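Local atomic coordinates of beta-galactosidase/beta-glucuronidase (Faecalibacterium prausnitzii L2-6, PDB entry 6MVF), a protein that binds flavin mononucleotide and probably hydrolyses terminal beta-glycosidic bonds, such as those of beta-glucuronides, as a member of glycoside hydrolase family 2. Residues H371-I382 and T412-L423. Sequence-based numbering, arbitrary orientation.
With FMN (flavin mononucleotide), chain G.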
# COMPACT_ATOMS: atom_id res chain seq x y z
N HIS A 371 22.67 -42.96 8.35
CA HIS A 371 23.42 -42.58 7.15
C HIS A 371 22.48 -42.09 6.06
O HIS A 371 22.75 -41.08 5.41
CB HIS A 371 24.27 -43.76 6.65
CG HIS A 371 25.09 -43.47 5.42
ND1 HIS A 371 24.67 -43.80 4.15
CD2 HIS A 371 26.30 -42.88 5.27
CE1 HIS A 371 25.58 -43.43 3.27
NE2 HIS A 371 26.58 -42.87 3.92
N THR A 372 21.36 -42.78 5.88
CA THR A 372 20.40 -42.36 4.87
C THR A 372 19.79 -41.00 5.21
O THR A 372 19.65 -40.15 4.32
CB THR A 372 19.33 -43.43 4.71
OG1 THR A 372 19.93 -44.57 4.08
CG2 THR A 372 18.15 -42.93 3.85
N HIS A 373 19.46 -40.76 6.48
CA HIS A 373 18.98 -39.43 6.86
C HIS A 373 19.96 -38.34 6.42
O HIS A 373 19.56 -37.36 5.79
CB HIS A 373 18.76 -39.36 8.37
CG HIS A 373 18.38 -38.00 8.87
ND1 HIS A 373 17.10 -37.68 9.28
CD2 HIS A 373 19.12 -36.87 9.06
CE1 HIS A 373 17.06 -36.42 9.68
NE2 HIS A 373 18.27 -35.91 9.56
N VAL A 374 21.24 -38.49 6.76
CA VAL A 374 22.18 -37.40 6.53
C VAL A 374 22.32 -37.12 5.03
O VAL A 374 22.24 -35.97 4.59
CB VAL A 374 23.53 -37.70 7.21
CG1 VAL A 374 24.67 -37.07 6.46
CG2 VAL A 374 23.54 -37.20 8.66
N MET A 375 22.48 -38.18 4.22
CA MET A 375 22.59 -38.00 2.77
C MET A 375 21.34 -37.35 2.19
O MET A 375 21.44 -36.46 1.33
CB MET A 375 22.86 -39.34 2.06
CG MET A 375 24.07 -40.15 2.54
SD MET A 375 25.66 -39.34 2.31
CE MET A 375 25.92 -39.55 0.55
N GLU A 376 20.15 -37.79 2.61
CA GLU A 376 18.92 -37.20 2.09
C GLU A 376 18.84 -35.72 2.43
O GLU A 376 18.45 -34.89 1.58
CB GLU A 376 17.70 -37.92 2.64
CG GLU A 376 17.63 -39.38 2.32
CD GLU A 376 17.05 -39.67 0.96
OE1 GLU A 376 17.48 -39.04 -0.02
OE2 GLU A 376 16.15 -40.53 0.89
N GLU A 377 19.21 -35.37 3.67
CA GLU A 377 19.13 -33.98 4.11
C GLU A 377 20.10 -33.10 3.32
O GLU A 377 19.78 -31.95 3.02
CB GLU A 377 19.42 -33.88 5.61
CG GLU A 377 18.92 -32.60 6.23
CD GLU A 377 18.67 -32.69 7.74
OE1 GLU A 377 19.40 -33.42 8.45
OE2 GLU A 377 17.75 -31.99 8.23
N MET A 378 21.26 -33.64 2.95
CA MET A 378 22.18 -32.85 2.15
C MET A 378 21.70 -32.74 0.70
O MET A 378 21.89 -31.70 0.06
CB MET A 378 23.57 -33.45 2.20
CG MET A 378 24.62 -32.55 1.60
SD MET A 378 24.96 -31.17 2.71
CE MET A 378 25.34 -29.94 1.48
N LYS A 379 21.05 -33.79 0.22
CA LYS A 379 20.51 -33.77 -1.16
C LYS A 379 19.38 -32.74 -1.23
O LYS A 379 19.28 -32.07 -2.21
CB LYS A 379 20.09 -35.18 -1.58
CG LYS A 379 20.11 -35.42 -3.07
CD LYS A 379 19.93 -36.84 -3.51
CE LYS A 379 19.62 -36.94 -4.97
NZ LYS A 379 19.43 -38.34 -5.42
N GLU A 380 18.56 -32.64 -0.20
CA GLU A 380 17.50 -31.65 -0.19
C GLU A 380 18.06 -30.25 -0.02
O GLU A 380 17.54 -29.29 -0.60
CB GLU A 380 16.49 -31.95 0.92
CG GLU A 380 15.70 -33.23 0.71
CD GLU A 380 14.80 -33.54 1.90
OE1 GLU A 380 15.23 -33.33 3.06
OE2 GLU A 380 13.66 -34.00 1.67
N LEU A 381 19.10 -30.10 0.80
CA LEU A 381 19.66 -28.77 1.01
C LEU A 381 20.24 -28.21 -0.28
O LEU A 381 20.07 -27.02 -0.58
CB LEU A 381 20.74 -28.82 2.10
CG LEU A 381 21.53 -27.53 2.31
CD1 LEU A 381 20.60 -26.40 2.79
CD2 LEU A 381 22.70 -27.76 3.27
N ILE A 382 20.91 -29.04 -1.06
CA ILE A 382 21.54 -28.55 -2.27
C ILE A 382 20.51 -28.31 -3.36
O ILE A 382 20.58 -27.31 -4.08
CB ILE A 382 22.63 -29.53 -2.72
CG1 ILE A 382 23.77 -29.50 -1.70
CG2 ILE A 382 23.10 -29.22 -4.15
CD1 ILE A 382 24.88 -30.46 -2.01
N THR A 412 31.32 -41.32 6.32
CA THR A 412 30.16 -40.50 6.02
C THR A 412 30.59 -39.12 5.54
O THR A 412 29.97 -38.55 4.64
CB THR A 412 29.26 -40.42 7.26
OG1 THR A 412 28.81 -41.74 7.59
CG2 THR A 412 28.05 -39.53 7.01
N HIS A 413 31.69 -38.59 6.09
CA HIS A 413 32.16 -37.29 5.62
C HIS A 413 32.71 -37.37 4.21
O HIS A 413 32.57 -36.41 3.44
CB HIS A 413 33.19 -36.70 6.60
CG HIS A 413 32.57 -36.11 7.83
ND1 HIS A 413 31.91 -36.86 8.78
CD2 HIS A 413 32.50 -34.82 8.26
CE1 HIS A 413 31.46 -36.07 9.74
NE2 HIS A 413 31.81 -34.83 9.45
N HIS A 414 33.30 -38.49 3.81
CA HIS A 414 33.71 -38.64 2.42
C HIS A 414 32.49 -38.82 1.51
O HIS A 414 32.45 -38.27 0.41
CB HIS A 414 34.69 -39.80 2.27
CG HIS A 414 36.02 -39.57 2.93
ND1 HIS A 414 36.53 -40.41 3.88
CD2 HIS A 414 36.93 -38.58 2.76
CE1 HIS A 414 37.70 -39.95 4.29
NE2 HIS A 414 37.97 -38.85 3.62
N ASP A 415 31.49 -39.59 1.96
CA ASP A 415 30.23 -39.71 1.21
C ASP A 415 29.60 -38.34 0.98
O ASP A 415 29.13 -38.05 -0.13
CB ASP A 415 29.25 -40.63 1.95
CG ASP A 415 29.74 -42.08 2.05
OD1 ASP A 415 30.57 -42.49 1.21
OD2 ASP A 415 29.32 -42.83 2.97
N LEU A 416 29.59 -37.49 2.01
CA LEU A 416 29.00 -36.16 1.90
C LEU A 416 29.83 -35.26 1.00
O LEU A 416 29.28 -34.49 0.21
CB LEU A 416 28.85 -35.54 3.30
CG LEU A 416 27.65 -35.99 4.13
CD1 LEU A 416 27.83 -35.66 5.61
CD2 LEU A 416 26.38 -35.36 3.55
N GLN A 417 31.16 -35.32 1.11
CA GLN A 417 32.00 -34.55 0.19
C GLN A 417 31.74 -34.97 -1.25
O GLN A 417 31.64 -34.12 -2.14
CB GLN A 417 33.48 -34.70 0.54
CG GLN A 417 34.42 -34.09 -0.50
CD GLN A 417 34.45 -32.57 -0.44
OE1 GLN A 417 33.83 -31.95 0.44
NE2 GLN A 417 35.19 -31.95 -1.36
N LYS A 418 31.60 -36.28 -1.48
CA LYS A 418 31.36 -36.77 -2.83
C LYS A 418 29.99 -36.33 -3.34
O LYS A 418 29.84 -36.02 -4.53
CB LYS A 418 31.49 -38.29 -2.87
CG LYS A 418 31.50 -38.85 -4.29
CD LYS A 418 30.93 -40.27 -4.38
CE LYS A 418 31.08 -40.81 -5.81
NZ LYS A 418 30.44 -42.16 -6.02
N LEU A 419 29.00 -36.27 -2.46
CA LEU A 419 27.65 -35.87 -2.87
C LEU A 419 27.59 -34.40 -3.23
O LEU A 419 26.91 -34.02 -4.20
CB LEU A 419 26.65 -36.20 -1.77
CG LEU A 419 25.21 -35.81 -2.09
CD1 LEU A 419 24.73 -36.62 -3.26
CD2 LEU A 419 24.32 -36.02 -0.87
N CYS A 420 28.26 -33.54 -2.46
CA CYS A 420 28.24 -32.11 -2.77
C CYS A 420 28.89 -31.82 -4.12
O CYS A 420 28.45 -30.92 -4.84
CB CYS A 420 28.94 -31.30 -1.68
SG CYS A 420 28.19 -31.29 -0.03
N LYS A 421 29.94 -32.58 -4.49
CA LYS A 421 30.62 -32.34 -5.77
C LYS A 421 29.91 -33.02 -6.93
O LYS A 421 29.96 -32.52 -8.06
CB LYS A 421 32.07 -32.81 -5.68
CG LYS A 421 32.88 -32.04 -4.65
CD LYS A 421 32.83 -30.54 -4.93
CE LYS A 421 33.74 -29.77 -3.98
NZ LYS A 421 33.88 -28.36 -4.40
N GLU A 422 29.25 -34.14 -6.69
CA GLU A 422 28.34 -34.72 -7.66
C GLU A 422 27.17 -33.78 -7.95
O GLU A 422 26.85 -33.50 -9.10
CB GLU A 422 27.83 -36.07 -7.15
CG GLU A 422 28.03 -37.23 -8.14
CD GLU A 422 28.29 -38.57 -7.44
OE1 GLU A 422 27.56 -38.89 -6.48
OE2 GLU A 422 29.24 -39.29 -7.84
N LEU A 423 26.52 -33.27 -6.90
CA LEU A 423 25.33 -32.45 -7.11
C LEU A 423 25.67 -31.03 -7.53
O LEU A 423 24.91 -30.43 -8.30
CB LEU A 423 24.47 -32.40 -5.85
CG LEU A 423 23.75 -33.68 -5.46
CD1 LEU A 423 22.95 -33.43 -4.22
CD2 LEU A 423 22.85 -34.12 -6.58
N1 FMN G . 15.75 -34.44 -11.50
C2 FMN G . 14.43 -34.34 -11.59
O2 FMN G . 13.75 -35.24 -12.10
N3 FMN G . 13.76 -33.31 -11.13
C4 FMN G . 14.33 -32.29 -10.57
O4 FMN G . 13.70 -31.33 -10.14
C4A FMN G . 15.75 -32.32 -10.46
N5 FMN G . 16.32 -31.30 -9.88
C5A FMN G . 17.63 -31.26 -9.74
C6 FMN G . 18.21 -30.17 -9.14
C7 FMN G . 19.54 -30.10 -8.99
C7M FMN G . 20.15 -28.92 -8.34
C8 FMN G . 20.37 -31.20 -9.46
C8M FMN G . 21.85 -31.15 -9.29
C9 FMN G . 19.79 -32.29 -10.07
C9A FMN G . 18.44 -32.36 -10.24
N10 FMN G . 17.85 -33.47 -10.82
C10 FMN G . 16.47 -33.47 -10.96
C1' FMN G . 18.75 -34.51 -11.31
C2' FMN G . 18.79 -35.91 -10.74
O2' FMN G . 19.70 -35.76 -9.69
C3' FMN G . 19.40 -36.92 -11.68
O3' FMN G . 19.37 -36.42 -13.00
C4' FMN G . 18.68 -38.24 -11.75
O4' FMN G . 17.29 -37.93 -11.78
C5' FMN G . 19.02 -39.21 -10.61
O5' FMN G . 18.06 -39.14 -9.57
P FMN G . 18.28 -39.74 -8.12
O1P FMN G . 16.91 -40.12 -7.73
O2P FMN G . 19.25 -40.87 -8.31
O3P FMN G . 18.87 -38.70 -7.23
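Two consecutive outer helices of the TIM barrel, 368-385 and 407-423, separated by barrel strand 391-398, pack side by side; the axes of segments 371-382 and 412-423 run roughly parallel (crossing angle -25°) and come within 10.3 Å of each other. Toward the N-terminal end of the two segments, His371 NE2 donates to Asp415 OD2 (2.9 Å) in a bent bond (N-H...O 146°), on the anti side but tilted out of the carboxylate plane, imidazole and carboxylate almost perpendicular. With CG anti to the backbone N (chi1 180°), the ring reaches across to the second helix, and Met375 CG covers one of its faces. Replacement by an alanine here would probably leave the Asp415 carboxylate without this donor and uncover that side of Met375. Deeper in, Val374 CG1 lies across the fork of Leu416, 3.6 Å from CD1, while Leu416 CD2 packs on Met378 CB. Bent at chi2 and chi3, the Met378 chain brings CE to Cys420 SG (3.5 Å); Met378 and Ile382 also touch Trp394 of the intervening strand. The C-terminal end borders the flavin mononucleotide site, where Tyr177 and Asp174 hydrogen-bond the cofactor. Lys379 runs extended past Leu423, its CG 3.7 Å from Leu423 CD1, and directs NZ to the FMN phosphate; the backbone O of Leu423 lies 3.3 Å from FMN C8M.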